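Local coordinates for protein putative oxidoreductase molybdopterin-binding subunit (Sulfolobus tokodaii, PDB 4ZOH) that probably serves as the molybdopterin-binding subunit of a xanthine dehydrogenase/aldehyde oxidase family oxidoreductase, holding the pterin cytosine dinucleotide cofactor for substrate oxidation, at residues H43-V48 with E103-V108; K387-G392 with Y568-A573; V589-V594 with Y654-G659. All blocks are in the same frame, centred on the assembly; numbering follows the deposited sequence.

In the fold
From the N terminus, contact 1 comes first: strand 44-48 meets the end of strand 100-104 and closes a loop of 54 residues within the a/b hammerhead region. Much further along, contact 2 joins helix 385-401 to strand 568-577 across 175 intervening residues. Contact 3 then links strand 583-593 to strand 651-655 in the same four-stranded sheet. The three closures follow in series; none encloses or crosses another. Contacts 2 and 3 have centres about 8 Å apart and touch, because strands 568-577 and 583-593 are neighbours. Contact 1 lies across the centre of the chain, its centre about 51 Å from that of contact 2.

Contact 1. Residues H43-V48 with E103-V108; sequences HARIKV and EELDYV
Glu103 and Arg45 form a hydrogen-bonded antiparallel pair: Glu103 N gives to Arg45 O at 2.8 Å, and Arg45 N answers to Glu103 O at 2.9 Å. They belong to the small three-stranded antiparallel sheet of the a/b hammerhead domain of the aldehyde oxidase and xanthine dehydrogenase family, with strand 44-48 in the middle and strand 72-73 along its other edge. On their shared face both side chains run extended, yet the charges do not meet, Arg45 NH1 lying 4.9 Å from Glu103 OE1. Water 1 spans the gap, accepting from NH1 in the guanidinium plane and donating to OE1. Glu104 is the non-hydrogen-bonded partner of Ala44 on the opposite face; beside this pair the Ala44 CA makes a C-H···O contact with Glu103 O. Leu105 has left the strand, but its N still reaches His43 O at 2.8 Å, from above the carbonyl plane. Its CB points at segment 43-48, and chi1 of -50°, with CG anti to the carbonyl carbon, lays the methyls over His43 and Arg45. CD1 rests over one face of the His43 imidazole, a CH-pi contact 3.9 Å from the centroid. The Leu105 and Arg45 side chains cross at about a right angle, CD1 over the guanidinium and Leu105 CD2 3.5 Å from Arg45 NH1. Asp106 contributes its backbone: its O receives His43 ND1 at 2.8 Å, about 16° out of the ring plane. Because NE2 bonds to Glu72 OE2 of strand 72-73, both ring nitrogens are engaged and the ring's rotation is fixed; with acceptors at both, one of them a carboxylate, the imidazole is probably protonated. Tyr107 sends its OH off to Glu627 O, while its CB packs on His43 CB at 3.8 Å.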
ATOM      1  N   HIS A  43      11.487  29.651  25.211  1.00 29.91           N
ATOM      2  CA  HIS A  43      12.295  30.579  24.368  1.00 26.43           C
ATOM      3  C   HIS A  43      13.778  30.360  24.630  1.00 32.43           C
ATOM      4  O   HIS A  43      14.253  30.481  25.761  1.00 32.01           O
ATOM      5  CB  HIS A  43      11.957  32.046  24.598  1.00 26.42           C
ATOM      6  CG  HIS A  43      12.380  32.961  23.478  1.00 26.06           C
ATOM      7  ND1 HIS A  43      12.354  34.347  23.578  1.00 29.78           N
ATOM      8  CD2 HIS A  43      12.851  32.687  22.240  1.00 23.25           C
ATOM      9  CE1 HIS A  43      12.729  34.883  22.429  1.00 26.98           C
ATOM     10  NE2 HIS A  43      13.039  33.893  21.597  1.00 27.96           N
ATOM     11  N   ALA A  44      14.493  29.950  23.584  1.00 35.11           N
ATOM     12  CA  ALA A  44      15.897  29.525  23.715  1.00 32.51           C
ATOM     13  C   ALA A  44      16.598  29.596  22.393  1.00 34.20           C
ATOM     14  O   ALA A  44      15.973  29.415  21.306  1.00 33.32           O
ATOM     15  CB  ALA A  44      16.053  28.137  24.311  1.00 26.88           C
ATOM     16  N   ARG A  45      17.900  29.886  22.488  1.00 33.57           N
ATOM     17  CA  ARG A  45      18.790  29.605  21.356  1.00 35.37           C
ATOM     18  C   ARG A  45      19.175  28.170  21.420  1.00 27.71           C
ATOM     19  O   ARG A  45      19.289  27.604  22.510  1.00 29.26           O
ATOM     20  CB  ARG A  45      19.999  30.559  21.268  1.00 35.83           C
ATOM     21  CG  ARG A  45      19.504  31.808  20.581  1.00 37.71           C
ATOM     22  CD  ARG A  45      20.625  32.717  20.150  1.00 45.28           C
ATOM     23  NE  ARG A  45      20.067  34.006  19.760  1.00 39.43           N
ATOM     24  CZ  ARG A  45      19.855  35.032  20.589  1.00 40.42           C
ATOM     25  NH1 ARG A  45      20.145  34.966  21.913  1.00 37.71           N
ATOM     26  NH2 ARG A  45      19.328  36.144  20.065  1.00 39.67           N
ATOM     27  N   ILE A  46      19.301  27.568  20.240  1.00 29.35           N
ATOM     28  CA  ILE A  46      19.592  26.132  20.156  1.00 31.73           C
ATOM     29  C   ILE A  46      20.763  25.759  19.231  1.00 29.87           C
ATOM     30  O   ILE A  46      20.926  26.361  18.167  1.00 27.38           O
ATOM     31  CB  ILE A  46      18.322  25.319  19.708  1.00 30.99           C
ATOM     32  CG1 ILE A  46      17.618  26.001  18.530  1.00 32.30           C
ATOM     33  CG2 ILE A  46      17.377  25.056  20.911  1.00 29.47           C
ATOM     34  CD1 ILE A  46      16.948  25.014  17.563  1.00 31.99           C
ATOM     35  N   LYS A  47      21.492  24.728  19.629  1.00 31.18           N
ATOM     36  CA  LYS A  47      22.470  24.024  18.758  1.00 39.59           C
ATOM     37  C   LYS A  47      22.196  22.577  18.917  1.00 35.39           C
ATOM     38  O   LYS A  47      22.084  22.069  20.047  1.00 37.50           O
ATOM     39  CB  LYS A  47      23.946  24.252  19.156  1.00 43.43           C
ATOM     40  CG  LYS A  47      24.607  25.414  18.447  1.00 52.94           C
ATOM     41  CD  LYS A  47      26.136  25.353  18.547  1.00 62.13           C
ATOM     42  CE  LYS A  47      26.759  24.814  17.246  1.00 62.79           C
ATOM     43  NZ  LYS A  47      28.178  24.355  17.390  1.00 61.55           N
ATOM     44  N   VAL A  48      22.051  21.931  17.781  1.00 36.40           N
ATOM     45  CA  VAL A  48      21.765  20.530  17.760  1.00 36.40           C
ATOM     46  C   VAL A  48      22.858  19.877  16.965  1.00 38.80           C
ATOM     47  O   VAL A  48      23.120  20.290  15.849  1.00 39.71           O
ATOM     48  CB  VAL A  48      20.423  20.194  17.052  1.00 34.50           C
ATOM     49  CG1 VAL A  48      20.062  18.786  17.399  1.00 31.74           C
ATOM     50  CG2 VAL A  48      19.305  21.135  17.442  1.00 31.31           C
ATOM     51  N   GLU A 103      20.349  27.888  25.074  1.00 30.48           N
ATOM     52  CA  GLU A 103      20.539  29.146  25.805  1.00 38.13           C
ATOM     53  C   GLU A 103      19.182  29.771  26.122  1.00 30.98           C
ATOM     54  O   GLU A 103      18.555  30.345  25.234  1.00 32.22           O
ATOM     55  CB  GLU A 103      21.392  30.115  24.973  1.00 37.11           C
ATOM     56  CG  GLU A 103      22.816  29.601  24.834  1.00 37.41           C
ATOM     57  CD  GLU A 103      23.604  30.279  23.716  1.00 38.03           C
ATOM     58  OE1 GLU A 103      23.222  31.384  23.185  1.00 30.05           O
ATOM     59  OE2 GLU A 103      24.656  29.678  23.429  1.00 42.23           O
ATOM     60  N   GLU A 104      18.733  29.621  27.367  1.00 33.34           N
ATOM     61  CA  GLU A 104      17.409  30.056  27.772  1.00 32.60           C
ATOM     62  C   GLU A 104      17.329  31.538  27.634  1.00 35.00           C
ATOM     63  O   GLU A 104      18.202  32.218  28.125  1.00 35.83           O
ATOM     64  CB  GLU A 104      17.140  29.682  29.195  1.00 38.43           C
ATOM     65  CG  GLU A 104      16.616  28.290  29.383  1.00 42.20           C
ATOM     66  CD  GLU A 104      16.704  27.958  30.841  1.00 49.32           C
ATOM     67  OE1 GLU A 104      15.657  27.967  31.549  1.00 54.24           O
ATOM     68  OE2 GLU A 104      17.850  27.750  31.288  1.00 47.72           O
ATOM     69  N   LEU A 105      16.335  32.002  26.878  1.00 35.22           N
ATOM     70  CA  LEU A 105      16.002  33.403  26.740  1.00 34.64           C
ATOM     71  C   LEU A 105      14.770  33.728  27.533  1.00 42.53           C
ATOM     72  O   LEU A 105      14.076  32.835  28.084  1.00 35.77           O
ATOM     73  CB  LEU A 105      15.774  33.792  25.296  1.00 32.98           C
ATOM     74  CG  LEU A 105      16.914  33.314  24.423  1.00 38.98           C
ATOM     75  CD1 LEU A 105      16.511  33.450  22.961  1.00 39.91           C
ATOM     76  CD2 LEU A 105      18.189  34.121  24.747  1.00 40.23           C
ATOM     77  N   ASP A 106      14.518  35.027  27.610  1.00 42.56           N
ATOM     78  CA  ASP A 106      13.346  35.502  28.292  1.00 44.52           C
ATOM     79  C   ASP A 106      12.135  35.280  27.343  1.00 41.51           C
ATOM     80  O   ASP A 106      12.232  35.432  26.106  1.00 36.30           O
ATOM     81  CB  ASP A 106      13.507  36.996  28.728  1.00 43.35           C
ATOM     82  CG  ASP A 106      12.431  37.447  29.777  1.00 51.00           C
ATOM     83  OD1 ASP A 106      11.855  36.597  30.515  1.00 43.13           O
ATOM     84  OD2 ASP A 106      12.155  38.661  29.846  1.00 49.28           O
ATOM     85  N   TYR A 107      10.998  34.996  27.971  1.00 35.13           N
ATOM     86  CA  TYR A 107       9.771  34.639  27.272  1.00 36.06           C
ATOM     87  C   TYR A 107       8.530  35.284  27.867  1.00 34.41           C
ATOM     88  O   TYR A 107       8.527  35.686  29.040  1.00 29.70           O
ATOM     89  CB  TYR A 107       9.635  33.142  27.337  1.00 28.51           C
ATOM     90  CG  TYR A 107       9.624  32.576  28.709  1.00 28.99           C
ATOM     91  CD1 TYR A 107       8.400  32.332  29.348  1.00 28.39           C
ATOM     92  CD2 TYR A 107      10.800  32.202  29.356  1.00 26.80           C
ATOM     93  CE1 TYR A 107       8.339  31.788  30.601  1.00 26.56           C
ATOM     94  CE2 TYR A 107      10.740  31.663  30.621  1.00 31.66           C
ATOM     95  CZ  TYR A 107       9.488  31.467  31.229  1.00 29.58           C
ATOM     96  OH  TYR A 107       9.351  30.906  32.460  1.00 30.93           O
ATOM     97  N   VAL A 108       7.496  35.408  27.044  1.00 30.98           N
ATOM     98  CA  VAL A 108       6.238  35.958  27.505  1.00 32.29           C
ATOM     99  C   VAL A 108       5.033  35.004  27.178  1.00 32.78           C
ATOM    100  O   VAL A 108       4.915  34.553  26.042  1.00 37.03           O
ATOM    101  CB  VAL A 108       6.084  37.401  26.974  1.00 26.29           C
ATOM    102  CG1 VAL A 108       5.951  37.474  25.487  1.00 24.35           C
ATOM    103  CG2 VAL A 108       4.956  38.129  27.692  1.00 26.46           C
TER
HETATM  104  O   HOH W   1      21.758  33.429  23.513  1.00 43.04           O

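Contact 2. Residues K387-G392 with Y568-A573; sequences KLLEIG and YGVHLA
Tyr568 OH, at the far end of the ring against which Leu388 leans, is gripped twice: it is hydrogen-bonded to the backbone N of Asn384, just ahead of helix 385-401, and weakly to Asp593 OD2 on the adjoining strand. The hydroxyl thereby ties the ring to the start of the helix whose side chains pack on it. Leu388 has its CG anti to the backbone N (chi1 -163°), which carries both methyls across to the strand. It comes at the ring obliquely, its CD1 3.6 Å from Tyr568 CE1, with CB nearly as close to the same atom. The two branches divide, for CD2 turns to the strand backbone and lies 3.7 Å from Gly569 CA and 3.6 Å from Val570 CG1. Helix 385-401 packs here on one face of the four-stranded sheet of the molybdopterin-binding region: the short axes of helix and strand run nearly parallel, crossing at -21° with a closest approach of 8.1 Å. Val570 points into this interface. Leu389 CD2 sits 4.0 Å from Val570 CB, while Tyr359 of helix 358-365 also covers the valine. One turn on from Leu388, Gly392 offers only its backbone, and Val570 CG1 comes to 4.2 Å from Gly392 CA. Two residues further along the strand, Leu572 CD2 rests 4.1 Å from Gly392 O.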
ATOM      1  N   LYS A 387     -39.144  35.114  15.095  1.00 34.03           N
ATOM      2  CA  LYS A 387     -40.077  34.009  14.923  1.00 37.44           C
ATOM      3  C   LYS A 387     -39.518  32.701  15.419  1.00 45.00           C
ATOM      4  O   LYS A 387     -40.237  31.896  16.022  1.00 51.52           O
ATOM      5  CB  LYS A 387     -40.424  33.903  13.448  1.00 39.52           C
ATOM      6  CG  LYS A 387     -41.314  32.751  13.010  1.00 42.30           C
ATOM      7  CD  LYS A 387     -41.860  33.139  11.640  1.00 42.48           C
ATOM      8  CE  LYS A 387     -43.067  32.291  11.278  1.00 57.20           C
ATOM      9  NZ  LYS A 387     -42.739  31.272  10.236  1.00 63.19           N
ATOM     10  N   LEU A 388     -38.221  32.483  15.169  1.00 43.59           N
ATOM     11  CA  LEU A 388     -37.529  31.312  15.708  1.00 37.99           C
ATOM     12  C   LEU A 388     -37.466  31.401  17.209  1.00 31.68           C
ATOM     13  O   LEU A 388     -37.646  30.405  17.867  1.00 30.08           O
ATOM     14  CB  LEU A 388     -36.128  31.124  15.095  1.00 36.80           C
ATOM     15  CG  LEU A 388     -35.605  29.726  15.338  1.00 39.60           C
ATOM     16  CD1 LEU A 388     -34.937  29.127  14.126  1.00 39.57           C
ATOM     17  CD2 LEU A 388     -34.621  29.800  16.474  1.00 42.61           C
ATOM     18  N   LEU A 389     -37.194  32.584  17.753  1.00 29.48           N
ATOM     19  CA  LEU A 389     -37.230  32.756  19.197  1.00 32.77           C
ATOM     20  C   LEU A 389     -38.644  32.511  19.810  1.00 34.20           C
ATOM     21  O   LEU A 389     -38.736  31.969  20.936  1.00 30.07           O
ATOM     22  CB  LEU A 389     -36.748  34.151  19.573  1.00 32.25           C
ATOM     23  CG  LEU A 389     -35.268  34.488  19.521  1.00 35.35           C
ATOM     24  CD1 LEU A 389     -35.110  36.014  19.639  1.00 32.98           C
ATOM     25  CD2 LEU A 389     -34.558  33.824  20.680  1.00 34.02           C
ATOM     26  N   GLU A 390     -39.717  32.870  19.077  1.00 36.35           N
ATOM     27  CA  GLU A 390     -41.105  32.630  19.587  1.00 45.65           C
ATOM     28  C   GLU A 390     -41.302  31.125  19.674  1.00 45.40           C
ATOM     29  O   GLU A 390     -41.699  30.621  20.707  1.00 44.97           O
ATOM     30  CB  GLU A 390     -42.217  33.275  18.732  1.00 44.28           C
ATOM     31  CG  GLU A 390     -42.106  34.795  18.467  1.00 49.98           C
ATOM     32  CD  GLU A 390     -42.625  35.708  19.596  1.00 57.41           C
ATOM     33  OE1 GLU A 390     -42.482  35.413  20.812  1.00 58.01           O
ATOM     34  OE2 GLU A 390     -43.176  36.770  19.261  1.00 59.88           O
ATOM     35  N   ILE A 391     -40.917  30.405  18.614  1.00 45.32           N
ATOM     36  CA  ILE A 391     -40.952  28.941  18.629  1.00 39.46           C
ATOM     37  C   ILE A 391     -40.192  28.397  19.848  1.00 40.19           C
ATOM     38  O   ILE A 391     -40.626  27.454  20.518  1.00 37.50           O
ATOM     39  CB  ILE A 391     -40.398  28.329  17.312  1.00 41.49           C
ATOM     40  CG1 ILE A 391     -41.398  28.524  16.169  1.00 43.39           C
ATOM     41  CG2 ILE A 391     -40.090  26.841  17.497  1.00 42.89           C
ATOM     42  CD1 ILE A 391     -40.822  28.456  14.749  1.00 41.59           C
ATOM     43  N   GLY A 392     -39.041  28.984  20.143  1.00 35.66           N
ATOM     44  CA  GLY A 392     -38.228  28.455  21.230  1.00 30.36           C
ATOM     45  C   GLY A 392     -38.660  28.779  22.618  1.00 31.38           C
ATOM     46  O   GLY A 392     -38.204  28.122  23.602  1.00 30.66           O
ATOM     47  N   TYR A 568     -28.889  30.436  12.279  1.00 25.09           N
ATOM     48  CA  TYR A 568     -29.111  31.050  13.586  1.00 24.93           C
ATOM     49  C   TYR A 568     -29.969  30.079  14.396  1.00 25.32           C
ATOM     50  O   TYR A 568     -30.630  29.193  13.835  1.00 26.90           O
ATOM     51  CB  TYR A 568     -29.853  32.424  13.418  1.00 25.40           C
ATOM     52  CG  TYR A 568     -31.172  32.297  12.649  1.00 27.36           C
ATOM     53  CD1 TYR A 568     -32.404  32.194  13.334  1.00 28.59           C
ATOM     54  CD2 TYR A 568     -31.189  32.218  11.248  1.00 24.09           C
ATOM     55  CE1 TYR A 568     -33.599  32.077  12.616  1.00 28.13           C
ATOM     56  CE2 TYR A 568     -32.369  32.072  10.533  1.00 28.34           C
ATOM     57  CZ  TYR A 568     -33.576  31.985  11.230  1.00 31.35           C
ATOM     58  OH  TYR A 568     -34.744  31.807  10.529  1.00 27.78           O
ATOM     59  N   GLY A 569     -29.982  30.230  15.713  1.00 27.12           N
ATOM     60  CA  GLY A 569     -30.933  29.481  16.492  1.00 22.80           C
ATOM     61  C   GLY A 569     -30.921  29.849  17.932  1.00 24.29           C
ATOM     62  O   GLY A 569     -30.242  30.789  18.321  1.00 22.91           O
ATOM     63  N   VAL A 570     -31.698  29.116  18.735  1.00 26.05           N
ATOM     64  CA  VAL A 570     -31.745  29.342  20.181  1.00 25.09           C
ATOM     65  C   VAL A 570     -31.583  27.964  20.870  1.00 22.93           C
ATOM     66  O   VAL A 570     -32.188  26.982  20.414  1.00 25.23           O
ATOM     67  CB  VAL A 570     -33.042  30.130  20.599  1.00 24.80           C
ATOM     68  CG1 VAL A 570     -34.311  29.471  20.014  1.00 26.53           C
ATOM     69  CG2 VAL A 570     -33.188  30.172  22.115  1.00 23.11           C
ATOM     70  N   HIS A 571     -30.781  27.902  21.943  1.00 22.67           N
ATOM     71  CA  HIS A 571     -30.458  26.674  22.593  1.00 23.16           C
ATOM     72  C   HIS A 571     -30.756  26.965  24.029  1.00 26.91           C
ATOM     73  O   HIS A 571     -30.732  28.119  24.431  1.00 27.42           O
ATOM     74  CB  HIS A 571     -28.955  26.256  22.416  1.00 19.94           C
ATOM     75  CG  HIS A 571     -28.627  25.756  21.025  1.00 18.30           C
ATOM     76  ND1 HIS A 571     -27.645  24.804  20.780  1.00 16.08           N
ATOM     77  CD2 HIS A 571     -29.149  26.078  19.809  1.00 17.01           C
ATOM     78  CE1 HIS A 571     -27.654  24.509  19.486  1.00 15.29           C
ATOM     79  NE2 HIS A 571     -28.507  25.304  18.861  1.00 16.74           N
ATOM     80  N   LEU A 572     -31.039  25.900  24.793  1.00 25.25           N
ATOM     81  CA  LEU A 572     -31.518  26.001  26.139  1.00 25.05           C
ATOM     82  C   LEU A 572     -31.016  24.817  26.923  1.00 22.72           C
ATOM     83  O   LEU A 572     -30.952  23.727  26.392  1.00 26.39           O
ATOM     84  CB  LEU A 572     -33.055  25.937  26.094  1.00 23.69           C
ATOM     85  CG  LEU A 572     -33.769  26.984  25.295  1.00 25.17           C
ATOM     86  CD1 LEU A 572     -34.285  26.348  24.058  1.00 24.13           C
ATOM     87  CD2 LEU A 572     -34.985  27.449  26.095  1.00 29.96           C
ATOM     88  N   ALA A 573     -30.633  25.037  28.163  1.00 23.93           N
ATOM     89  CA  ALA A 573     -30.193  23.948  29.000  1.00 25.42           C
ATOM     90  C   ALA A 573     -30.789  24.081  30.390  1.00 26.32           C
ATOM     91  O   ALA A 573     -31.077  25.189  30.817  1.00 29.32           O
ATOM     92  CB  ALA A 573     -28.695  23.932  29.101  1.00 25.02           C
TER

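Contact 3. Residues V589-V594 with Y654-G659; sequences VAVDDV and YYEILG
Asp593 has its CG anti to the backbone N (chi1 179°), which carries the carboxylate across to segment 654-659; Tyr654, with CG beside its own N (chi1 -49°), lays its ring against Val589 instead. Both sit on a parallel strand pair, 583-593 beside 651-655, the two ends of a beta-alpha-beta crossover that passes through helix 600-619 and places 651-655 at the edge of a four-stranded sheet. Continuing from a backbone bond between Ala590 and Asp652, the ladder runs from Tyr654 N to Ala590 O at 2.9 Å and returns from Asp592 N to Tyr654 O, also at 2.9 Å. A further rung, Glu656 N to Asp592 O at 3.0 Å, follows where the second segment has already become a loop. On one face Val589 CG1 meets the edge of the Tyr654 ring in its plane, 3.9 Å from CE2, while Tyr395 of helix 385-401 stacks on that ring. On the opposite face the Asp592 carboxylate is held by His571 NE2 at OD1 and Trp653 NE1 at OD2. Beyond the ladder Asp593 binds the loop: OD2 takes Leu658 N at 3.0 Å, from 49° above the carboxylate plane, and weakly Gly659 N. The other oxygen, OD1, accepts from Gly595 N but stands 2.9 Å from Glu656 O, two acceptors side by side. Val594, just past the end of strand 583-593, lies in the cofactor pocket, where its O makes a weak hydrogen bond to N4 of the pterin cytosine dinucleotide; its N gives to water 3. Water 2 bridges the two segments, donating to Asp593 O and, at 2.8 Å, to Gly659 O.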
ATOM      1  N   VAL A 589     -31.988  21.692  24.839  1.00 23.67           N
ATOM      2  CA  VAL A 589     -32.767  21.815  23.626  1.00 24.90           C
ATOM      3  C   VAL A 589     -32.063  22.737  22.612  1.00 25.07           C
ATOM      4  O   VAL A 589     -31.653  23.803  22.986  1.00 28.24           O
ATOM      5  CB  VAL A 589     -34.194  22.373  23.968  1.00 24.87           C
ATOM      6  CG1 VAL A 589     -35.017  22.646  22.708  1.00 21.73           C
ATOM      7  CG2 VAL A 589     -34.932  21.414  24.944  1.00 28.72           C
ATOM      8  N   ALA A 590     -32.012  22.343  21.341  1.00 25.66           N
ATOM      9  CA  ALA A 590     -31.428  23.182  20.284  1.00 30.49           C
ATOM     10  C   ALA A 590     -32.532  23.419  19.306  1.00 28.08           C
ATOM     11  O   ALA A 590     -33.188  22.457  18.809  1.00 26.76           O
ATOM     12  CB  ALA A 590     -30.269  22.461  19.561  1.00 27.12           C
ATOM     13  N   VAL A 591     -32.737  24.692  18.978  1.00 29.03           N
ATOM     14  CA  VAL A 591     -33.618  24.969  17.840  1.00 26.31           C
ATOM     15  C   VAL A 591     -32.801  25.690  16.800  1.00 24.68           C
ATOM     16  O   VAL A 591     -32.412  26.815  17.054  1.00 27.40           O
ATOM     17  CB  VAL A 591     -34.875  25.789  18.274  1.00 25.89           C
ATOM     18  CG1 VAL A 591     -35.728  26.078  17.034  1.00 25.87           C
ATOM     19  CG2 VAL A 591     -35.695  24.984  19.281  1.00 25.99           C
ATOM     20  N   ASP A 592     -32.593  25.109  15.620  1.00 25.86           N
ATOM     21  CA  ASP A 592     -31.700  25.716  14.614  1.00 25.30           C
ATOM     22  C   ASP A 592     -32.390  26.036  13.301  1.00 25.60           C
ATOM     23  O   ASP A 592     -33.303  25.320  12.841  1.00 26.83           O
ATOM     24  CB  ASP A 592     -30.528  24.763  14.299  1.00 26.16           C
ATOM     25  CG  ASP A 592     -29.582  24.530  15.499  1.00 26.64           C
ATOM     26  OD1 ASP A 592     -29.384  25.409  16.351  1.00 28.32           O
ATOM     27  OD2 ASP A 592     -29.036  23.395  15.616  1.00 27.76           O
ATOM     28  N   ASP A 593     -31.932  27.074  12.624  1.00 22.84           N
ATOM     29  CA  ASP A 593     -32.399  27.220  11.257  1.00 23.91           C
ATOM     30  C   ASP A 593     -31.165  27.209  10.365  1.00 26.00           C
ATOM     31  O   ASP A 593     -30.396  28.178  10.339  1.00 25.49           O
ATOM     32  CB  ASP A 593     -33.246  28.487  11.059  1.00 24.88           C
ATOM     33  CG  ASP A 593     -33.723  28.674   9.603  1.00 29.63           C
ATOM     34  OD1 ASP A 593     -33.296  27.901   8.697  1.00 29.78           O
ATOM     35  OD2 ASP A 593     -34.517  29.615   9.318  1.00 30.14           O
ATOM     36  N   VAL A 594     -30.990  26.106   9.649  1.00 24.97           N
ATOM     37  CA  VAL A 594     -29.811  25.918   8.803  1.00 23.14           C
ATOM     38  C   VAL A 594     -30.171  25.809   7.348  1.00 23.65           C
ATOM     39  O   VAL A 594     -29.432  25.190   6.533  1.00 21.23           O
ATOM     40  CB  VAL A 594     -28.888  24.734   9.275  1.00 21.68           C
ATOM     41  CG1 VAL A 594     -28.161  25.109  10.559  1.00 19.62           C
ATOM     42  CG2 VAL A 594     -29.658  23.404   9.415  1.00 21.45           C
ATOM     43  N   TYR A 654     -34.146  20.297  17.187  1.00 28.52           N
ATOM     44  CA  TYR A 654     -35.186  20.688  16.209  1.00 30.66           C
ATOM     45  C   TYR A 654     -34.697  21.693  15.124  1.00 31.56           C
ATOM     46  O   TYR A 654     -33.843  22.549  15.366  1.00 28.55           O
ATOM     47  CB  TYR A 654     -36.413  21.301  16.916  1.00 30.12           C
ATOM     48  CG  TYR A 654     -36.910  20.482  18.079  1.00 30.30           C
ATOM     49  CD1 TYR A 654     -37.831  19.412  17.871  1.00 35.37           C
ATOM     50  CD2 TYR A 654     -36.494  20.777  19.383  1.00 26.94           C
ATOM     51  CE1 TYR A 654     -38.336  18.672  18.985  1.00 35.08           C
ATOM     52  CE2 TYR A 654     -36.960  20.048  20.478  1.00 28.71           C
ATOM     53  CZ  TYR A 654     -37.890  18.992  20.269  1.00 30.89           C
ATOM     54  OH  TYR A 654     -38.315  18.257  21.345  1.00 33.33           O
ATOM     55  N   TYR A 655     -35.241  21.595  13.932  1.00 32.13           N
ATOM     56  CA  TYR A 655     -34.899  22.607  12.963  1.00 35.68           C
ATOM     57  C   TYR A 655     -36.141  23.267  12.399  1.00 34.26           C
ATOM     58  O   TYR A 655     -37.193  22.655  12.445  1.00 30.37           O
ATOM     59  CB  TYR A 655     -34.042  22.034  11.868  1.00 29.85           C
ATOM     60  CG  TYR A 655     -34.694  20.969  11.016  1.00 32.41           C
ATOM     61  CD1 TYR A 655     -35.204  21.276   9.745  1.00 29.52           C
ATOM     62  CD2 TYR A 655     -34.757  19.627  11.465  1.00 28.43           C
ATOM     63  CE1 TYR A 655     -35.765  20.275   8.949  1.00 31.61           C
ATOM     64  CE2 TYR A 655     -35.321  18.625  10.698  1.00 26.96           C
ATOM     65  CZ  TYR A 655     -35.834  18.945   9.459  1.00 31.44           C
ATOM     66  OH  TYR A 655     -36.368  17.919   8.713  1.00 37.39           O
ATOM     67  N   GLU A 656     -35.996  24.508  11.918  1.00 32.47           N
ATOM     68  CA  GLU A 656     -37.056  25.211  11.164  1.00 34.93           C
ATOM     69  C   GLU A 656     -36.415  25.736   9.916  1.00 34.59           C
ATOM     70  O   GLU A 656     -35.276  26.200   9.980  1.00 33.95           O
ATOM     71  CB  GLU A 656     -37.641  26.382  11.963  1.00 36.12           C
ATOM     72  CG  GLU A 656     -38.117  26.024  13.378  1.00 39.78           C
ATOM     73  CD  GLU A 656     -39.494  25.311  13.420  1.00 49.04           C
ATOM     74  OE1 GLU A 656     -40.335  25.523  12.510  1.00 49.02           O
ATOM     75  OE2 GLU A 656     -39.745  24.545  14.389  1.00 48.10           O
ATOM     76  N   ILE A 657     -37.097  25.630   8.782  1.00 27.60           N
ATOM     77  CA  ILE A 657     -36.599  26.203   7.567  1.00 29.71           C
ATOM     78  C   ILE A 657     -37.394  27.481   7.264  1.00 33.98           C
ATOM     79  O   ILE A 657     -38.414  27.438   6.543  1.00 32.68           O
ATOM     80  CB  ILE A 657     -36.685  25.187   6.421  1.00 29.04           C
ATOM     81  CG1 ILE A 657     -36.034  23.869   6.851  1.00 31.13           C
ATOM     82  CG2 ILE A 657     -36.166  25.788   5.105  1.00 30.37           C
ATOM     83  CD1 ILE A 657     -36.291  22.690   5.914  1.00 35.27           C
ATOM     84  N   LEU A 658     -36.927  28.604   7.820  1.00 33.85           N
ATOM     85  CA  LEU A 658     -37.510  29.961   7.551  1.00 31.10           C
ATOM     86  C   LEU A 658     -36.620  30.734   6.556  1.00 35.78           C
ATOM     87  O   LEU A 658     -37.083  31.612   5.826  1.00 38.39           O
ATOM     88  CB  LEU A 658     -37.577  30.758   8.861  1.00 28.54           C
ATOM     89  CG  LEU A 658     -38.108  30.019  10.098  1.00 28.97           C
ATOM     90  CD1 LEU A 658     -38.052  30.882  11.346  1.00 26.10           C
ATOM     91  CD2 LEU A 658     -39.556  29.535   9.799  1.00 29.99           C
ATOM     92  N   GLY A 659     -35.330  30.414   6.528  1.00 35.58           N
ATOM     93  CA  GLY A 659     -34.368  31.093   5.639  1.00 32.90           C
ATOM     94  C   GLY A 659     -33.439  30.083   4.987  1.00 33.99           C
ATOM     95  O   GLY A 659     -32.699  29.423   5.694  1.00 34.92           O
TER
HETATM   96  O   HOH W   2     -31.449  30.041   8.089  1.00 42.57           O
HETATM   97  O   HOH W   3     -33.208  24.504   9.004  1.00 22.58           O